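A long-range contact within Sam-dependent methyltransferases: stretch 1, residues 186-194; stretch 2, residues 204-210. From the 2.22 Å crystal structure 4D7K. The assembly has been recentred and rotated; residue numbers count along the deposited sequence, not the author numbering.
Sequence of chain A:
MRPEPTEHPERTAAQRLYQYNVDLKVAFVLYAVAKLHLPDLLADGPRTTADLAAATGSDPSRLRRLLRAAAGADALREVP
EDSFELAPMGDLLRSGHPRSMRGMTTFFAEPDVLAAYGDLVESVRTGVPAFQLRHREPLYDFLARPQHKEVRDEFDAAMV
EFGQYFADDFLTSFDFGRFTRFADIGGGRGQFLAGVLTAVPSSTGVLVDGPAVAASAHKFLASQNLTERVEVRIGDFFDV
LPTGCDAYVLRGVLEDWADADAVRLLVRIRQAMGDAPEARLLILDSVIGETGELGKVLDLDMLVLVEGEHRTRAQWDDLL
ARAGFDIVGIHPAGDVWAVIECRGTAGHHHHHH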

# COMPACT_ATOMS: atom_id res chain seq x y z
N GLY A 186 1.30 -30.37 -13.12
CA GLY A 186 1.79 -29.45 -12.11
C GLY A 186 0.65 -28.84 -11.32
O GLY A 186 0.72 -27.68 -10.92
N GLY A 187 -0.39 -29.63 -11.08
CA GLY A 187 -1.59 -29.15 -10.43
C GLY A 187 -1.56 -29.14 -8.91
O GLY A 187 -2.61 -29.01 -8.27
N GLY A 188 -0.37 -29.27 -8.33
CA GLY A 188 -0.20 -29.20 -6.89
C GLY A 188 -1.02 -30.22 -6.11
O GLY A 188 -0.91 -31.43 -6.33
N ARG A 189 -1.85 -29.73 -5.19
CA ARG A 189 -2.68 -30.60 -4.37
C ARG A 189 -4.00 -30.96 -5.06
O ARG A 189 -4.73 -31.82 -4.58
CB ARG A 189 -2.96 -29.95 -3.01
CG ARG A 189 -3.76 -28.67 -3.08
CD ARG A 189 -4.12 -28.16 -1.69
NE ARG A 189 -5.25 -27.23 -1.73
CZ ARG A 189 -5.84 -26.72 -0.66
NH1 ARG A 189 -5.42 -27.05 0.56
NH2 ARG A 189 -6.86 -25.88 -0.79
N GLY A 190 -4.29 -30.30 -6.17
CA GLY A 190 -5.46 -30.62 -6.96
C GLY A 190 -6.57 -29.59 -6.91
O GLY A 190 -7.71 -29.89 -7.28
N GLN A 191 -6.24 -28.39 -6.46
CA GLN A 191 -7.21 -27.31 -6.27
C GLN A 191 -7.97 -26.97 -7.55
O GLN A 191 -9.20 -27.00 -7.58
CB GLN A 191 -6.51 -26.07 -5.73
CG GLN A 191 -7.44 -24.94 -5.29
CD GLN A 191 -6.67 -23.74 -4.76
OE1 GLN A 191 -5.54 -23.48 -5.16
NE2 GLN A 191 -7.28 -23.01 -3.84
N PHE A 192 -7.23 -26.65 -8.61
CA PHE A 192 -7.84 -26.31 -9.89
C PHE A 192 -8.64 -27.48 -10.46
O PHE A 192 -9.79 -27.33 -10.86
CB PHE A 192 -6.78 -25.88 -10.90
CG PHE A 192 -7.32 -25.64 -12.28
CD1 PHE A 192 -8.07 -24.51 -12.56
CD2 PHE A 192 -7.09 -26.56 -13.30
CE1 PHE A 192 -8.57 -24.29 -13.83
CE2 PHE A 192 -7.60 -26.34 -14.57
CZ PHE A 192 -8.33 -25.21 -14.83
N LEU A 193 -8.00 -28.65 -10.50
CA LEU A 193 -8.63 -29.87 -10.99
C LEU A 193 -9.94 -30.16 -10.27
O LEU A 193 -10.92 -30.59 -10.89
CB LEU A 193 -7.67 -31.05 -10.84
CG LEU A 193 -8.10 -32.39 -11.44
CD1 LEU A 193 -8.31 -32.24 -12.94
CD2 LEU A 193 -7.06 -33.46 -11.15
N ALA A 194 -9.96 -29.93 -8.96
CA ALA A 194 -11.16 -30.13 -8.15
C ALA A 194 -12.29 -29.18 -8.57
O ALA A 194 -13.45 -29.58 -8.65
CB ALA A 194 -10.85 -29.94 -6.68
N THR A 204 -13.57 -37.12 -15.28
CA THR A 204 -12.50 -37.56 -14.40
C THR A 204 -11.26 -36.72 -14.63
O THR A 204 -11.25 -35.82 -15.48
CB THR A 204 -12.16 -39.05 -14.62
OG1 THR A 204 -11.69 -39.24 -15.96
CG2 THR A 204 -13.38 -39.92 -14.38
N GLY A 205 -10.20 -37.00 -13.87
CA GLY A 205 -8.98 -36.22 -13.97
C GLY A 205 -7.72 -36.99 -13.62
O GLY A 205 -7.78 -38.04 -12.99
N VAL A 206 -6.58 -36.45 -14.03
CA VAL A 206 -5.29 -37.01 -13.68
C VAL A 206 -4.39 -35.91 -13.14
O VAL A 206 -4.08 -34.95 -13.84
CB VAL A 206 -4.60 -37.69 -14.89
CG1 VAL A 206 -3.25 -38.26 -14.47
CG2 VAL A 206 -5.49 -38.79 -15.47
N LEU A 207 -3.98 -36.05 -11.88
CA LEU A 207 -3.11 -35.06 -11.25
C LEU A 207 -1.65 -35.47 -11.36
O LEU A 207 -1.23 -36.48 -10.80
CB LEU A 207 -3.50 -34.88 -9.78
CG LEU A 207 -2.60 -33.94 -8.98
CD1 LEU A 207 -2.56 -32.58 -9.65
CD2 LEU A 207 -3.12 -33.82 -7.55
N VAL A 208 -0.87 -34.66 -12.08
CA VAL A 208 0.55 -34.94 -12.28
C VAL A 208 1.42 -33.92 -11.56
O VAL A 208 1.40 -32.73 -11.89
CB VAL A 208 0.91 -34.94 -13.77
CG1 VAL A 208 2.42 -35.08 -13.95
CG2 VAL A 208 0.17 -36.04 -14.50
N ASP A 209 2.20 -34.37 -10.58
CA ASP A 209 3.09 -33.48 -9.84
C ASP A 209 4.17 -34.27 -9.10
O ASP A 209 4.14 -35.50 -9.03
CB ASP A 209 2.29 -32.62 -8.86
CG ASP A 209 2.99 -31.32 -8.51
OD1 ASP A 209 4.19 -31.37 -8.14
OD2 ASP A 209 2.36 -30.25 -8.61
N GLY A 210 5.14 -33.54 -8.55
CA GLY A 210 6.25 -34.15 -7.84
C GLY A 210 5.83 -34.71 -6.49
O GLY A 210 4.67 -34.56 -6.09

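A glycine-rich loop can bring its backbone so close to a neighbouring strand that its main-chain amides, rather than its side chains, donate the polar contacts, and the methyltransferase fold of 4D7K offers a compact example. The loop leading into the helix that starts at Gln-191 packs against the strand 204-209. At Gly-186 the backbone amide donates a hydrogen bond to the strand, from Gly-186 N to Val-208 O at 2.7 Å, and the CA atoms of Gly-186 and Asp-209 lie 4.8 Å apart. The positive phi of Gly-186 (82°) favours glycine in its own right.

Gly-187 shows a different constraint. Its CA sits 3.6 Å from Leu-207 CD1, and an ideal CB there would come within 2.9 Å of that same methyl, a clash. From Gly-187 a type II' turn runs to Gly-190, closed by a hydrogen bond of 3.0 Å from Gly-190 N to Gly-187 O. Within it, Gly-188 again has a positive phi, and its amide is offered to a carboxylate: Gly-188 N donates to Asp-209 OD2 at 2.9 Å. The other carboxylate oxygen, OD1, accepts a very short bond of 2.4 Å from Gly-210 N, so Asp-209 joins the turn to the end of its own stretch.

Arg-189 directs its CB away from the strand, leaving backbone to meet Leu-207, with its C 3.9 Å from Leu-207 CD2. Gly-190 is the N-cap residue; at its backbone angles a CB would be jammed against the preceding carbonyl oxygen.

Within the first turn of the helix the contact is apolar on both sides, now made by a side chain of stretch 1. Leu-193 points toward the strand, its CD2 4.1 Å from Leu-207 CB, while its CD1 lies 4.2 Å from Gly-205 CA. A CB on Gly-205 would clash with that CD1, so here the strand's glycine makes room for the helix's leucine.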